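Local coordinates for protein transcriptional regulator, MarR family (Neisseria meningitidis serogroup B, PDB 3G3Z) that probably binds DNA and regulates transcription as a MarR-family dimer, at the interface of chains A and B. Coordinates in Å, arbitrary orientation; residue numbers count along the deposited sequence, not the author numbering. Chains: chain A/B, Transcriptional regulator, MarR family.

The interface of chains A and B. Residues chain A 136, 139-140, 143; chain B 19, 22-23, 109, 112-113.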
loop_
_atom_site.group_PDB
_atom_site.type_symbol
_atom_site.label_atom_id
_atom_site.label_comp_id
_atom_site.label_asym_id
_atom_site.label_seq_id
_atom_site.Cartn_x
_atom_site.Cartn_y
_atom_site.Cartn_z
HETATM N N MSE A 136 5.879 10.209 10.705
HETATM C CA MSE A 136 6.170 10.393 9.293
HETATM C C MSE A 136 5.449 11.605 8.732
HETATM O O MSE A 136 6.073 12.407 8.051
HETATM C CB MSE A 136 5.794 9.157 8.485
HETATM C CG MSE A 136 6.623 7.948 8.791
HETATM SE SE MSE A 136 5.868 6.338 7.985
HETATM C CE MSE A 136 3.982 6.740 8.101
ATOM N N THR A 139 7.026 14.820 10.197
ATOM C CA THR A 139 8.388 15.054 9.698
ATOM C C THR A 139 8.373 15.582 8.263
ATOM O O THR A 139 9.128 16.499 7.922
ATOM C CB THR A 139 9.238 13.766 9.783
ATOM O OG1 THR A 139 9.242 13.296 11.136
ATOM C CG2 THR A 139 10.682 14.017 9.346
ATOM N N ILE A 140 7.509 14.992 7.436
ATOM C CA ILE A 140 7.285 15.436 6.059
ATOM C C ILE A 140 6.749 16.875 6.046
ATOM O O ILE A 140 7.158 17.689 5.207
ATOM C CB ILE A 140 6.303 14.497 5.318
ATOM C CG1 ILE A 140 6.914 13.100 5.122
ATOM C CG2 ILE A 140 5.876 15.088 3.966
ATOM C CD1 ILE A 140 5.884 12.021 4.773
ATOM N N ASN A 143 9.673 19.123 6.911
ATOM C CA ASN A 143 10.640 19.181 5.811
ATOM C C ASN A 143 10.219 20.087 4.650
ATOM O O ASN A 143 11.009 20.353 3.747
ATOM C CB ASN A 143 10.978 17.770 5.320
ATOM C CG ASN A 143 11.652 16.938 6.386
ATOM O OD1 ASN A 143 11.890 17.412 7.497
ATOM N ND2 ASN A 143 11.955 15.689 6.063
ATOM N N VAL B 19 1.412 7.695 2.996
ATOM C CA VAL B 19 2.362 8.557 3.684
ATOM C C VAL B 19 3.786 8.281 3.188
ATOM O O VAL B 19 4.523 9.214 2.870
ATOM C CB VAL B 19 2.255 8.412 5.212
ATOM C CG1 VAL B 19 3.251 9.346 5.901
ATOM C CG2 VAL B 19 0.809 8.706 5.680
ATOM N N LYS B 22 4.249 9.725 -0.101
ATOM C CA LYS B 22 4.356 11.171 0.029
ATOM C C LYS B 22 5.793 11.598 0.354
ATOM O O LYS B 22 6.295 12.568 -0.209
ATOM C CB LYS B 22 3.384 11.662 1.090
ATOM C CG LYS B 22 2.930 13.081 0.886
ATOM C CD LYS B 22 1.415 13.160 0.976
ATOM C CE LYS B 22 0.914 13.052 2.410
ATOM N NZ LYS B 22 -0.567 12.913 2.445
ATOM N N TRP B 23 6.463 10.851 1.232
ATOM C CA TRP B 23 7.867 11.116 1.535
ATOM C C TRP B 23 8.753 10.929 0.306
ATOM O O TRP B 23 9.680 11.710 0.078
ATOM C CB TRP B 23 8.388 10.239 2.675
ATOM C CG TRP B 23 9.855 10.465 2.871
ATOM C CD1 TRP B 23 10.433 11.492 3.555
ATOM C CD2 TRP B 23 10.933 9.693 2.317
ATOM N NE1 TRP B 23 11.796 11.396 3.491
ATOM C CE2 TRP B 23 12.134 10.305 2.734
ATOM C CE3 TRP B 23 10.998 8.537 1.525
ATOM C CZ2 TRP B 23 13.398 9.802 2.388
ATOM C CZ3 TRP B 23 12.255 8.040 1.170
ATOM C CH2 TRP B 23 13.438 8.672 1.606
ATOM N N PHE B 109 15.411 10.617 7.591
ATOM C CA PHE B 109 13.980 10.358 7.801
ATOM C C PHE B 109 13.801 9.131 8.682
ATOM O O PHE B 109 12.990 9.146 9.596
ATOM C CB PHE B 109 13.271 10.164 6.450
ATOM C CG PHE B 109 11.756 10.061 6.535
ATOM C CD1 PHE B 109 10.977 11.139 6.981
ATOM C CD2 PHE B 109 11.103 8.900 6.111
ATOM C CE1 PHE B 109 9.573 11.049 7.038
ATOM C CE2 PHE B 109 9.695 8.800 6.162
ATOM C CZ PHE B 109 8.930 9.887 6.624
ATOM N N LYS B 112 14.694 10.073 12.525
ATOM C CA LYS B 112 13.622 10.842 13.157
ATOM C C LYS B 112 12.427 9.941 13.415
ATOM O O LYS B 112 11.841 9.961 14.496
ATOM C CB LYS B 112 13.172 12.011 12.281
ATOM C CG LYS B 112 14.280 12.907 11.790
ATOM C CD LYS B 112 13.708 14.179 11.198
ATOM C CE LYS B 112 14.510 14.661 9.993
ATOM N NZ LYS B 112 14.309 13.787 8.790
ATOM N N VAL B 113 12.097 9.129 12.417
ATOM C CA VAL B 113 10.855 8.367 12.400
ATOM C C VAL B 113 10.806 7.264 13.467
ATOM O O VAL B 113 9.771 7.072 14.110
ATOM C CB VAL B 113 10.552 7.842 10.967
ATOM C CG1 VAL B 113 9.640 6.622 10.977
ATOM C CG2 VAL B 113 9.956 8.965 10.120
#
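With CG of B:Phe109 anti to its backbone N (chi1 -173°), the phenyl ring reaches out from helix 93-114 of chain B towards helix 119-142 of chain A, where A:Met136 leaves the backbone with CG beside its own N (chi1 -66°) and then bends at chi3 (-34°). The ring's far end, CZ, meets CG of this selenomethionine at 3.7 Å, while its CE1 corner touches A:Ile140 CG1 and CD1 touches the methyl CG2 of A:Thr139. Within chain B, B:Val113 CG2 over the centre of one face and B:Trp23 CD1 over the centre of the other sandwich the ring and probably limit its rotation, leaving its rim towards chain A. The backbone O of A:Met136 lies in the ring plane at its edge, where the slightly positive ring hydrogens would suit it. CD1 of A:Ile140 packs 3.7 Å from B:Trp23 CB, the two side chains crossing at about a right angle, and also reaches B:Val19 on helix 5-26. Past the CD1 side of the phenyl ring, the chain of B:Lys112, bent at chi3 and chi4, lays its CD 3.6 Å from A:Thr139 CG2, and its terminal amine NZ lies near the side-chain amide of A:Asn143. The contacts here are mainly apolar and have a two-fold twin with the chains exchanged, in keeping with the dimer typical of MarR regulators, whose terminal helices interlock. Packing is tight where the terminal methyl CE of A:Met136 comes 3.5 Å from B:Val19 CG1.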